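Local coordinates for niemann-Pick type C2 protein (Camponotus japonicus, PDB 3WEB), which binds oleic acid between the sheets of an immunoglobulin-like beta-sandwich and probably acts as a lipid carrier in the chemical communication of worker ants, at residues A[38-42]-A[111-115]; A[42-48]-A[85-91]; A[26-32]-A[127-132]. One frame throughout, in Å; residues are numbered along the deposited sequence.

Contacts 1 and 3 touch the oleic acid, while contact 2 joins a strand end to a loop away from it. Contact 1 joins the two sheets through the core, its centre about 4 Å from that of the chain, and uses Val-38 and Trp-112 to meet the ligand. Contact 2 shares Phe-42 with it, whose side chain is about 12 Å from the ligand, and is centred about 13 Å away, at one end of the sandwich. Contact 3 is on the opposite side of the chain's centre from contact 2, about 29 Å from it and 17 Å from contact 1, centre to centre; contacts 1 and 3 nonetheless reach the same sheet, contact 3 meeting the ligand through Phe-127 and Ile-30.

Contact 1: residues A[38-42]-A[111-115]; sequences VSMKF and MWEFR. With OLA (oleic acid), chain B.
The hydrophobic core between the sheets of an immunoglobulin-like beta-sandwich, bordering the oleic acid pocket at one end, joins two facing strands here. Residues 38-42 and 111-115 are both extended; their axes approach to 11.2 Å and cross at -50°, so side chains alone bridge the gap. Val-38, Met-40 and Phe-42 alternate inward against Trp-112 and Phe-114. Trp-112 (chi1 t) has CH2 4.1 Å from Val-38 CG1 and 3.8 Å from Met-40 CB. Met-40 (t, t, p) sets CE 3.6 Å from the Phe-114 ring centroid, a CH-pi contact over the face, and SD 4.6 Å from the centroid of the Trp-112 six-membered ring, a Met-aromatic contact. Phe-114 (chi1 m) points its edge at the face of Phe-42 (chi1 p): T-shaped, centroids 5.3 Å apart, planes at 88°. The lipid touches one end of this layer, OLA C9 3.7 Å from Val-38 CG2 and OLA C8 3.8 Å from Trp-112 CD2. Strand 34-44 runs between strands 11-18 and 91-99, strand 107-116 between 51-59 and 121-131.

Contact 2: residues A[42-48]-A[85-91]; sequences FTPSVDV and LKKDVEI
This is a mainly backbone-bonded antiparallel contact, backed by apolar side chains, at one end of the sandwich, where the chain leaving strand 34-44 meets the loop leading into strand 91-99. Regular pairing is confined to the ends of the two segments. At one end Phe-42 and Ile-91 form a hydrogen-bonded pair, Phe-42 N to Ile-91 O and Ile-91 N to Phe-42 O both 2.9 Å; at the other, Val-48 and Leu-85 form a single bridge, with Val-48 N to Leu-85 O 2.9 Å and Leu-85 N to Val-48 O 2.7 Å. Between them, Lys-86 to Val-89 make a type II turn, Asp-88 taking the positive phi (70°). Asp-88 N donates to Pro-44 O at 2.9 Å, and Lys-87 N to Asp-47 OD1 at 2.8 Å; Lys-87 NZ reaches Ser-45 O at 3.0 Å.

Inward, Phe-42 (chi1 p) receives Ile-91 CG1 over its face, 4.0 Å from the ring centroid, and Leu-85 CD1 lies 4.0 Å from Phe-42 CE2. Leu-85 also packs CB against Pro-44 CG at 3.9 Å and CG against Val-48 CB at 3.8 Å. Outward, water 1 links Thr-43 OG1 (2.7 Å) to Glu-90 OE2 (2.8 Å), which also bonds Ser-14 of strand 11-18. Here the antiparallel pairing of strands 34-44 and 91-99 in the immunoglobulin-like sandwich runs out into two irregular loops, joined again by the single Val-48/Leu-85 bridge.

Contact 3: residues A[26-32]-A[127-132]; sequences EKCSIIR and FPAKIK. With OLA (oleic acid), chain B.
The chain's C-terminal carboxylate finishes a parallel strand pair, in a sandwich whose other strand pairings are antiparallel. Strand 28-30 runs alongside 127-131, axes 4.6 Å apart at 35°, with Cys-28 beside Ala-129 (CA-CA 4.3 Å), Ser-29 beside Lys-130 (5.0 Å) and Ile-30 beside Ile-131 (4.7 Å). The bonds alternate in the parallel manner: Cys-28 N to Pro-128 O and Lys-130 N to Cys-28 O are both 2.8 Å, Ile-30 N to Lys-130 O 2.9 Å, and Lys-132 N to Ile-30 O 3.0 Å. Arg-32 N then donates to the terminal Lys-132 O at 3.2 Å, and Arg-32 NE makes a salt bridge to Lys-132 OXT at 3.4 Å, weak as a hydrogen bond.

On the inner face, Cys-28, disulfide-bonded to Cys-21, sets CB 4.0 Å from Phe-127 CD2, while Ile-30 (m, m) places CG1 4.3 Å from Ala-129 CB. From this face Phe-127 CZ reaches OLA C11 at 3.7 Å and Ile-30 CD1 reaches OLA C12 at 3.8 Å. On the other face, Lys-132 (chi1 p) folds back so that NZ donates to water 3 at 2.8 Å and to Ser-29 OG at 3.1 Å, a hydroxyl also bonded to Glu-25. The chemistry divides by face: an apolar side, from which Phe-127 and Ile-30 reach the lipid, and a polar side that meets water, while backbone bonds, joined by a long salt bridge from Arg-32, carry the pairing through the last residue.

Contact 1: residues A[38-42]-A[111-115]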
loop_
_atom_site.group_PDB
_atom_site.type_symbol
_atom_site.label_atom_id
_atom_site.label_comp_id
_atom_site.label_asym_id
_atom_site.label_seq_id
_atom_site.Cartn_x
_atom_site.Cartn_y
_atom_site.Cartn_z
ATOM N N VAL A 38 -5.071 5.273 5.087
ATOM C CA VAL A 38 -4.183 5.219 3.921
ATOM C C VAL A 38 -5.037 5.310 2.669
ATOM O O VAL A 38 -6.070 4.647 2.579
ATOM C CB VAL A 38 -3.352 3.921 3.879
ATOM C CG1 VAL A 38 -2.464 3.874 2.633
ATOM C CG2 VAL A 38 -2.510 3.775 5.138
ATOM N N SER A 39 -4.613 6.147 1.726
ATOM C CA SER A 39 -5.260 6.262 0.423
ATOM C C SER A 39 -4.228 6.075 -0.688
ATOM O O SER A 39 -3.100 6.555 -0.577
ATOM C CB SER A 39 -5.924 7.641 0.265
ATOM O OG SER A 39 -6.368 7.843 -1.070
ATOM N N MET A 40 -4.614 5.377 -1.755
ATOM C CA MET A 40 -3.789 5.315 -2.966
ATOM C C MET A 40 -4.638 5.560 -4.201
ATOM O O MET A 40 -5.643 4.882 -4.390
ATOM C CB MET A 40 -3.089 3.956 -3.099
ATOM C CG MET A 40 -2.465 3.734 -4.475
ATOM S SD MET A 40 -1.369 2.300 -4.611
ATOM C CE MET A 40 -2.557 0.971 -4.500
ATOM N N LYS A 41 -4.230 6.533 -5.019
ATOM C CA LYS A 41 -4.825 6.740 -6.344
ATOM C C LYS A 41 -3.981 6.012 -7.371
ATOM O O LYS A 41 -2.773 6.247 -7.473
ATOM C CB LYS A 41 -4.896 8.223 -6.697
ATOM C CG LYS A 41 -5.694 9.053 -5.706
ATOM C CD LYS A 41 -5.608 10.523 -6.070
ATOM C CE LYS A 41 -6.151 11.392 -4.951
ATOM N NZ LYS A 41 -6.103 12.828 -5.342
ATOM N N PHE A 42 -4.620 5.108 -8.106
ATOM C CA PHE A 42 -3.894 4.274 -9.054
ATOM C C PHE A 42 -4.700 3.970 -10.313
ATOM O O PHE A 42 -5.929 4.089 -10.330
ATOM C CB PHE A 42 -3.386 2.989 -8.375
ATOM C CG PHE A 42 -4.461 1.982 -8.056
ATOM C CD1 PHE A 42 -5.339 2.182 -6.985
ATOM C CD2 PHE A 42 -4.579 0.818 -8.810
ATOM C CE1 PHE A 42 -6.322 1.249 -6.682
ATOM C CE2 PHE A 42 -5.556 -0.125 -8.507
ATOM C CZ PHE A 42 -6.434 0.095 -7.452
ATOM N N MET A 111 7.380 -1.903 1.561
ATOM C CA MET A 111 7.022 -2.112 0.166
ATOM C C MET A 111 5.618 -2.671 0.111
ATOM O O MET A 111 5.295 -3.621 0.814
ATOM C CB MET A 111 7.989 -3.065 -0.530
ATOM C CG MET A 111 9.399 -2.514 -0.705
ATOM S SD MET A 111 10.524 -3.757 -1.374
ATOM C CE MET A 111 9.599 -4.304 -2.813
ATOM N N TRP A 112 4.786 -2.070 -0.729
ATOM C CA TRP A 112 3.371 -2.393 -0.754
ATOM C C TRP A 112 2.928 -2.519 -2.197
ATOM O O TRP A 112 3.110 -1.589 -2.992
ATOM C CB TRP A 112 2.604 -1.290 -0.018
ATOM C CG TRP A 112 1.111 -1.389 -0.039
ATOM C CD1 TRP A 112 0.348 -2.508 0.169
ATOM C CD2 TRP A 112 0.192 -0.304 -0.218
ATOM N NE1 TRP A 112 -0.985 -2.190 0.098
ATOM C CE2 TRP A 112 -1.112 -0.844 -0.138
ATOM C CE3 TRP A 112 0.346 1.072 -0.457
ATOM C CZ2 TRP A 112 -2.265 -0.058 -0.286
ATOM C CZ3 TRP A 112 -0.805 1.859 -0.597
ATOM C CH2 TRP A 112 -2.094 1.286 -0.516
ATOM N N GLU A 113 2.360 -3.678 -2.530
ATOM C CA GLU A 113 1.993 -4.000 -3.904
ATOM C C GLU A 113 0.530 -4.388 -4.053
ATOM O O GLU A 113 -0.058 -5.002 -3.165
ATOM C CB GLU A 113 2.841 -5.163 -4.443
ATOM C CG GLU A 113 4.342 -5.045 -4.221
ATOM C CD GLU A 113 5.112 -6.224 -4.795
ATOM O OE1 GLU A 113 4.501 -7.291 -5.036
ATOM O OE2 GLU A 113 6.337 -6.079 -5.007
ATOM N N PHE A 114 -0.054 -4.014 -5.188
ATOM C CA PHE A 114 -1.321 -4.589 -5.633
ATOM C C PHE A 114 -1.005 -5.438 -6.852
ATOM O O PHE A 114 -0.383 -4.960 -7.803
ATOM C CB PHE A 114 -2.314 -3.498 -6.063
ATOM C CG PHE A 114 -3.116 -2.890 -4.943
ATOM C CD1 PHE A 114 -2.826 -3.140 -3.604
ATOM C CD2 PHE A 114 -4.172 -2.031 -5.242
ATOM C CE1 PHE A 114 -3.580 -2.565 -2.589
ATOM C CE2 PHE A 114 -4.930 -1.453 -4.228
ATOM C CZ PHE A 114 -4.634 -1.718 -2.900
ATOM N N ARG A 115 -1.426 -6.696 -6.814
ATOM C CA ARG A 115 -1.284 -7.581 -7.957
ATOM C C ARG A 115 -2.648 -7.975 -8.503
ATOM O O ARG A 115 -3.649 -7.992 -7.770
ATOM C CB ARG A 115 -0.492 -8.829 -7.566
ATOM C CG ARG A 115 0.922 -8.527 -7.101
ATOM C CD ARG A 115 1.631 -9.792 -6.666
ATOM N NE ARG A 115 2.975 -9.514 -6.164
ATOM C CZ ARG A 115 3.806 -10.449 -5.708
ATOM N NH1 ARG A 115 3.444 -11.730 -5.705
ATOM N NH2 ARG A 115 5.004 -10.108 -5.254
HETATM C C1 OLA B . -4.848 -5.025 6.141
HETATM O O1 OLA B . -5.249 -5.554 5.078
HETATM O O2 OLA B . -4.425 -5.691 7.114
HETATM C C2 OLA B . -4.884 -3.517 6.262
HETATM C C3 OLA B . -3.471 -2.953 6.391
HETATM C C4 OLA B . -3.248 -1.793 5.429
HETATM C C5 OLA B . -2.221 -2.140 4.359
HETATM C C6 OLA B . -1.571 -0.893 3.775
HETATM C C7 OLA B . -0.100 -0.842 4.167
HETATM C C8 OLA B . 0.650 0.331 3.537
HETATM C C9 OLA B . 0.409 1.611 4.315
HETATM C C10 OLA B . 1.115 1.984 5.387
HETATM C C11 OLA B . 2.253 1.172 5.962
HETATM C C12 OLA B . 2.264 1.309 7.478
HETATM C C13 OLA B . 2.513 -0.036 8.148
HETATM C C14 OLA B . 2.216 0.052 9.640
HETATM C C15 OLA B . 2.983 -1.009 10.420
HETATM C C16 OLA B . 2.041 -2.086 10.945
HETATM C C17 OLA B . 1.875 -1.976 12.457
HETATM C C18 OLA B . 1.664 -3.336 13.087
#

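Contact 2: residues A[42-48]-A[85-91]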
loop_
_atom_site.group_PDB
_atom_site.type_symbol
_atom_site.label_atom_id
_atom_site.label_comp_id
_atom_site.label_asym_id
_atom_site.label_seq_id
_atom_site.Cartn_x
_atom_site.Cartn_y
_atom_site.Cartn_z
ATOM N N PHE A 42 -4.620 5.108 -8.106
ATOM C CA PHE A 42 -3.894 4.274 -9.054
ATOM C C PHE A 42 -4.700 3.970 -10.313
ATOM O O PHE A 42 -5.929 4.089 -10.330
ATOM C CB PHE A 42 -3.386 2.989 -8.375
ATOM C CG PHE A 42 -4.461 1.982 -8.056
ATOM C CD1 PHE A 42 -5.339 2.182 -6.985
ATOM C CD2 PHE A 42 -4.579 0.818 -8.810
ATOM C CE1 PHE A 42 -6.322 1.249 -6.682
ATOM C CE2 PHE A 42 -5.556 -0.125 -8.507
ATOM C CZ PHE A 42 -6.434 0.095 -7.452
ATOM N N THR A 43 -3.981 3.568 -11.350
ATOM C CA THR A 43 -4.559 3.293 -12.654
ATOM C C THR A 43 -3.972 2.006 -13.245
ATOM O O THR A 43 -2.773 1.960 -13.541
ATOM C CB THR A 43 -4.267 4.441 -13.648
ATOM O OG1 THR A 43 -4.643 5.702 -13.076
ATOM C CG2 THR A 43 -5.035 4.235 -14.942
ATOM N N PRO A 44 -4.814 0.973 -13.439
ATOM C CA PRO A 44 -4.354 -0.229 -14.150
ATOM C C PRO A 44 -4.239 0.067 -15.648
ATOM O O PRO A 44 -5.013 0.880 -16.180
ATOM C CB PRO A 44 -5.476 -1.246 -13.889
ATOM C CG PRO A 44 -6.711 -0.408 -13.709
ATOM C CD PRO A 44 -6.256 0.913 -13.118
ATOM N N SER A 45 -3.279 -0.562 -16.325
ATOM C CA SER A 45 -3.099 -0.345 -17.763
ATOM C C SER A 45 -3.805 -1.429 -18.578
ATOM O O SER A 45 -3.788 -1.401 -19.817
ATOM C CB SER A 45 -1.615 -0.282 -18.124
ATOM O OG SER A 45 -0.944 -1.459 -17.713
ATOM N N VAL A 46 -4.401 -2.381 -17.862
ATOM C CA VAL A 46 -5.212 -3.460 -18.423
ATOM C C VAL A 46 -6.464 -3.644 -17.566
ATOM O O VAL A 46 -6.529 -3.139 -16.444
ATOM C CB VAL A 46 -4.437 -4.800 -18.470
ATOM C CG1 VAL A 46 -3.247 -4.715 -19.424
ATOM C CG2 VAL A 46 -4.001 -5.238 -17.074
ATOM N N ASP A 47 -7.467 -4.346 -18.098
ATOM C CA ASP A 47 -8.628 -4.716 -17.300
ATOM C C ASP A 47 -8.200 -5.717 -16.232
ATOM O O ASP A 47 -7.427 -6.624 -16.508
ATOM C CB ASP A 47 -9.720 -5.331 -18.178
ATOM C CG ASP A 47 -10.401 -4.317 -19.085
ATOM O OD1 ASP A 47 -10.314 -3.094 -18.845
ATOM O OD2 ASP A 47 -11.045 -4.764 -20.057
ATOM N N VAL A 48 -8.695 -5.541 -15.015
ATOM C CA VAL A 48 -8.279 -6.378 -13.887
ATOM C C VAL A 48 -9.494 -7.047 -13.252
ATOM O O VAL A 48 -10.448 -6.370 -12.877
ATOM C CB VAL A 48 -7.491 -5.541 -12.842
ATOM C CG1 VAL A 48 -7.180 -6.356 -11.590
ATOM C CG2 VAL A 48 -6.214 -4.987 -13.456
ATOM N N LEU A 85 -11.635 -3.924 -12.545
ATOM C CA LEU A 85 -11.057 -2.606 -12.785
ATOM C C LEU A 85 -10.976 -2.373 -14.275
ATOM O O LEU A 85 -10.546 -3.250 -15.034
ATOM C CB LEU A 85 -9.655 -2.497 -12.179
ATOM C CG LEU A 85 -9.396 -3.024 -10.764
ATOM C CD1 LEU A 85 -7.961 -2.702 -10.353
ATOM C CD2 LEU A 85 -10.389 -2.474 -9.749
ATOM N N LYS A 86 -11.417 -1.195 -14.693
ATOM C CA LYS A 86 -11.348 -0.822 -16.097
ATOM C C LYS A 86 -9.985 -0.241 -16.453
ATOM O O LYS A 86 -9.450 0.626 -15.755
ATOM C CB LYS A 86 -12.441 0.189 -16.437
ATOM C CG LYS A 86 -13.863 -0.315 -16.253
ATOM C CD LYS A 86 -14.811 0.783 -16.688
ATOM C CE LYS A 86 -16.240 0.286 -16.799
ATOM N NZ LYS A 86 -17.128 1.467 -16.919
ATOM N N LYS A 87 -9.444 -0.717 -17.569
ATOM C CA LYS A 87 -8.225 -0.190 -18.162
ATOM C C LYS A 87 -8.244 1.346 -18.210
ATOM O O LYS A 87 -9.256 1.944 -18.593
ATOM C CB LYS A 87 -8.101 -0.776 -19.578
ATOM C CG LYS A 87 -6.964 -0.246 -20.423
ATOM C CD LYS A 87 -7.142 -0.704 -21.860
ATOM C CE LYS A 87 -6.082 -0.093 -22.751
ATOM N NZ LYS A 87 -4.772 -0.759 -22.534
ATOM N N ASP A 88 -7.140 1.965 -17.783
ATOM C CA ASP A 88 -6.889 3.408 -17.948
ATOM C C ASP A 88 -7.748 4.345 -17.106
ATOM O O ASP A 88 -7.725 5.563 -17.308
ATOM C CB ASP A 88 -6.978 3.818 -19.428
ATOM C CG ASP A 88 -5.900 3.181 -20.272
ATOM O OD1 ASP A 88 -4.845 2.828 -19.720
ATOM O OD2 ASP A 88 -6.101 3.039 -21.495
ATOM N N VAL A 89 -8.491 3.787 -16.159
ATOM C CA VAL A 89 -9.336 4.599 -15.287
ATOM C C VAL A 89 -8.676 4.693 -13.921
ATOM O O VAL A 89 -8.384 3.669 -13.299
ATOM C CB VAL A 89 -10.767 4.016 -15.178
ATOM C CG1 VAL A 89 -11.605 4.797 -14.177
ATOM C CG2 VAL A 89 -11.455 4.030 -16.539
ATOM N N GLU A 90 -8.416 5.919 -13.470
ATOM C CA GLU A 90 -7.868 6.115 -12.133
ATOM C C GLU A 90 -8.941 5.913 -11.085
ATOM O O GLU A 90 -10.055 6.420 -11.215
ATOM C CB GLU A 90 -7.233 7.494 -11.969
ATOM C CG GLU A 90 -6.424 7.596 -10.677
ATOM C CD GLU A 90 -5.622 8.873 -10.578
ATOM O OE1 GLU A 90 -6.205 9.958 -10.767
ATOM O OE2 GLU A 90 -4.410 8.792 -10.305
ATOM N N ILE A 91 -8.589 5.157 -10.049
ATOM C CA ILE A 91 -9.475 4.868 -8.926
ATOM C C ILE A 91 -8.700 5.041 -7.625
ATOM O O ILE A 91 -7.482 5.214 -7.647
ATOM C CB ILE A 91 -10.065 3.443 -9.017
ATOM C CG1 ILE A 91 -8.938 2.419 -9.237
ATOM C CG2 ILE A 91 -11.090 3.379 -10.148
ATOM C CD1 ILE A 91 -9.393 0.977 -9.229
HETATM O O HOH W 1 -2.915 6.580 -11.140
#

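Contact 3: residues A[26-32]-A[127-132]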
loop_
_atom_site.group_PDB
_atom_site.type_symbol
_atom_site.label_atom_id
_atom_site.label_comp_id
_atom_site.label_asym_id
_atom_site.label_seq_id
_atom_site.Cartn_x
_atom_site.Cartn_y
_atom_site.Cartn_z
ATOM N N GLU A 26 11.494 13.190 6.776
ATOM C CA GLU A 26 12.533 12.224 6.419
ATOM C C GLU A 26 11.988 10.792 6.312
ATOM O O GLU A 26 12.373 10.043 5.416
ATOM C CB GLU A 26 13.693 12.284 7.410
ATOM C CG GLU A 26 14.894 11.448 7.002
ATOM C CD GLU A 26 15.942 11.376 8.090
ATOM O OE1 GLU A 26 15.564 11.264 9.277
ATOM O OE2 GLU A 26 17.144 11.425 7.754
ATOM N N LYS A 27 11.098 10.428 7.236
ATOM C CA LYS A 27 10.438 9.120 7.234
ATOM C C LYS A 27 8.956 9.320 7.518
ATOM O O LYS A 27 8.579 10.314 8.140
ATOM C CB LYS A 27 11.049 8.210 8.309
ATOM C CG LYS A 27 12.516 7.861 8.086
ATOM C CD LYS A 27 13.074 6.999 9.211
ATOM C CE LYS A 27 14.593 6.932 9.165
ATOM N NZ LYS A 27 15.100 6.398 7.867
ATOM N N CYS A 28 8.110 8.403 7.056
ATOM C CA CYS A 28 6.682 8.464 7.385
ATOM C C CYS A 28 6.443 8.026 8.827
ATOM O O CYS A 28 6.622 6.852 9.144
ATOM C CB CYS A 28 5.851 7.594 6.437
ATOM S SG CYS A 28 4.083 7.575 6.820
ATOM N N SER A 29 6.057 8.973 9.688
ATOM C CA SER A 29 5.659 8.666 11.066
ATOM C C SER A 29 4.385 7.829 11.084
ATOM O O SER A 29 3.395 8.188 10.452
ATOM C CB SER A 29 5.420 9.951 11.873
ATOM O OG SER A 29 6.573 10.771 11.899
ATOM N N ILE A 30 4.437 6.707 11.800
ATOM C CA ILE A 30 3.289 5.837 12.035
ATOM C C ILE A 30 3.102 5.801 13.544
ATOM O O ILE A 30 3.955 5.283 14.269
ATOM C CB ILE A 30 3.530 4.411 11.469
ATOM C CG1 ILE A 30 3.800 4.464 9.955
ATOM C CG2 ILE A 30 2.387 3.461 11.828
ATOM C CD1 ILE A 30 2.594 4.765 9.086
ATOM N N ILE A 31 2.003 6.384 14.007
ATOM C CA ILE A 31 1.764 6.542 15.444
ATOM C C ILE A 31 1.060 5.307 15.993
ATOM O O ILE A 31 -0.001 4.922 15.503
ATOM C CB ILE A 31 0.917 7.802 15.758
ATOM C CG1 ILE A 31 1.364 9.022 14.927
ATOM C CG2 ILE A 31 0.905 8.088 17.258
ATOM C CD1 ILE A 31 2.764 9.544 15.207
ATOM N N ARG A 32 1.654 4.682 17.006
ATOM C CA ARG A 32 0.997 3.568 17.685
ATOM C C ARG A 32 -0.133 4.075 18.577
ATOM O O ARG A 32 -0.148 5.245 18.975
ATOM C CB ARG A 32 1.993 2.696 18.461
ATOM C CG ARG A 32 3.077 3.452 19.202
ATOM C CD ARG A 32 4.256 2.536 19.480
ATOM N NE ARG A 32 5.325 3.215 20.206
ATOM C CZ ARG A 32 6.379 2.601 20.737
ATOM N NH1 ARG A 32 6.515 1.284 20.627
ATOM N NH2 ARG A 32 7.303 3.304 21.382
ATOM N N PHE A 127 8.474 3.098 0.573
ATOM C CA PHE A 127 8.728 4.316 1.345
ATOM C C PHE A 127 9.351 4.006 2.704
ATOM O O PHE A 127 9.169 2.897 3.233
ATOM C CB PHE A 127 7.439 5.138 1.499
ATOM C CG PHE A 127 6.371 4.458 2.303
ATOM C CD1 PHE A 127 5.526 3.521 1.716
ATOM C CD2 PHE A 127 6.196 4.775 3.643
ATOM C CE1 PHE A 127 4.533 2.908 2.464
ATOM C CE2 PHE A 127 5.214 4.165 4.398
ATOM C CZ PHE A 127 4.381 3.227 3.804
ATOM N N PRO A 128 10.111 4.967 3.263
ATOM C CA PRO A 128 10.651 4.768 4.608
ATOM C C PRO A 128 9.625 5.139 5.683
ATOM O O PRO A 128 8.950 6.177 5.578
ATOM C CB PRO A 128 11.839 5.724 4.649
ATOM C CG PRO A 128 11.447 6.844 3.730
ATOM C CD PRO A 128 10.531 6.261 2.687
ATOM N N ALA A 129 9.505 4.299 6.708
ATOM C CA ALA A 129 8.598 4.605 7.820
ATOM C C ALA A 129 9.282 4.531 9.179
ATOM O O ALA A 129 10.300 3.856 9.346
ATOM C CB ALA A 129 7.385 3.688 7.794
ATOM N N LYS A 130 8.708 5.233 10.144
ATOM C CA LYS A 130 9.168 5.137 11.514
ATOM C C LYS A 130 7.965 4.952 12.417
ATOM O O LYS A 130 7.108 5.831 12.509
ATOM C CB LYS A 130 9.974 6.371 11.908
ATOM C CG LYS A 130 10.696 6.215 13.240
ATOM C CD LYS A 130 11.624 7.386 13.504
ATOM C CE LYS A 130 12.213 7.297 14.900
ATOM N NZ LYS A 130 13.004 8.515 15.226
ATOM N N ILE A 131 7.894 3.788 13.056
ATOM C CA ILE A 131 6.829 3.507 14.001
ATOM C C ILE A 131 7.253 4.113 15.330
ATOM O O ILE A 131 8.326 3.785 15.844
ATOM C CB ILE A 131 6.572 1.992 14.141
ATOM C CG1 ILE A 131 6.294 1.375 12.765
ATOM C CG2 ILE A 131 5.414 1.741 15.103
ATOM C CD1 ILE A 131 6.385 -0.135 12.714
ATOM N N LYS A 132 6.425 5.003 15.872
ATOM C CA LYS A 132 6.813 5.809 17.041
ATOM C C LYS A 132 5.655 6.099 17.994
ATOM O O LYS A 132 4.480 6.000 17.644
ATOM C CB LYS A 132 7.481 7.120 16.598
ATOM C CG LYS A 132 6.619 8.021 15.715
ATOM C CD LYS A 132 7.306 9.347 15.396
ATOM C CE LYS A 132 8.356 9.194 14.304
ATOM N NZ LYS A 132 8.915 10.494 13.834
ATOM O OXT LYS A 132 5.877 6.448 19.156
HETATM C C1 OLA B . -4.848 -5.025 6.141
HETATM O O1 OLA B . -5.249 -5.554 5.078
HETATM O O2 OLA B . -4.425 -5.691 7.114
HETATM C C2 OLA B . -4.884 -3.517 6.262
HETATM C C3 OLA B . -3.471 -2.953 6.391
HETATM C C4 OLA B . -3.248 -1.793 5.429
HETATM C C5 OLA B . -2.221 -2.140 4.359
HETATM C C6 OLA B . -1.571 -0.893 3.775
HETATM C C7 OLA B . -0.100 -0.842 4.167
HETATM C C8 OLA B . 0.650 0.331 3.537
HETATM C C9 OLA B . 0.409 1.611 4.315
HETATM C C10 OLA B . 1.115 1.984 5.387
HETATM C C11 OLA B . 2.253 1.172 5.962
HETATM C C12 OLA B . 2.264 1.309 7.478
HETATM C C13 OLA B . 2.513 -0.036 8.148
HETATM C C14 OLA B . 2.216 0.052 9.640
HETATM C C15 OLA B . 2.983 -1.009 10.420
HETATM C C16 OLA B . 2.041 -2.086 10.945
HETATM C C17 OLA B . 1.875 -1.976 12.457
HETATM C C18 OLA B . 1.664 -3.336 13.087
HETATM O O HOH W 2 13.050 4.094 7.484
HETATM O O HOH W 3 9.889 10.111 11.280
#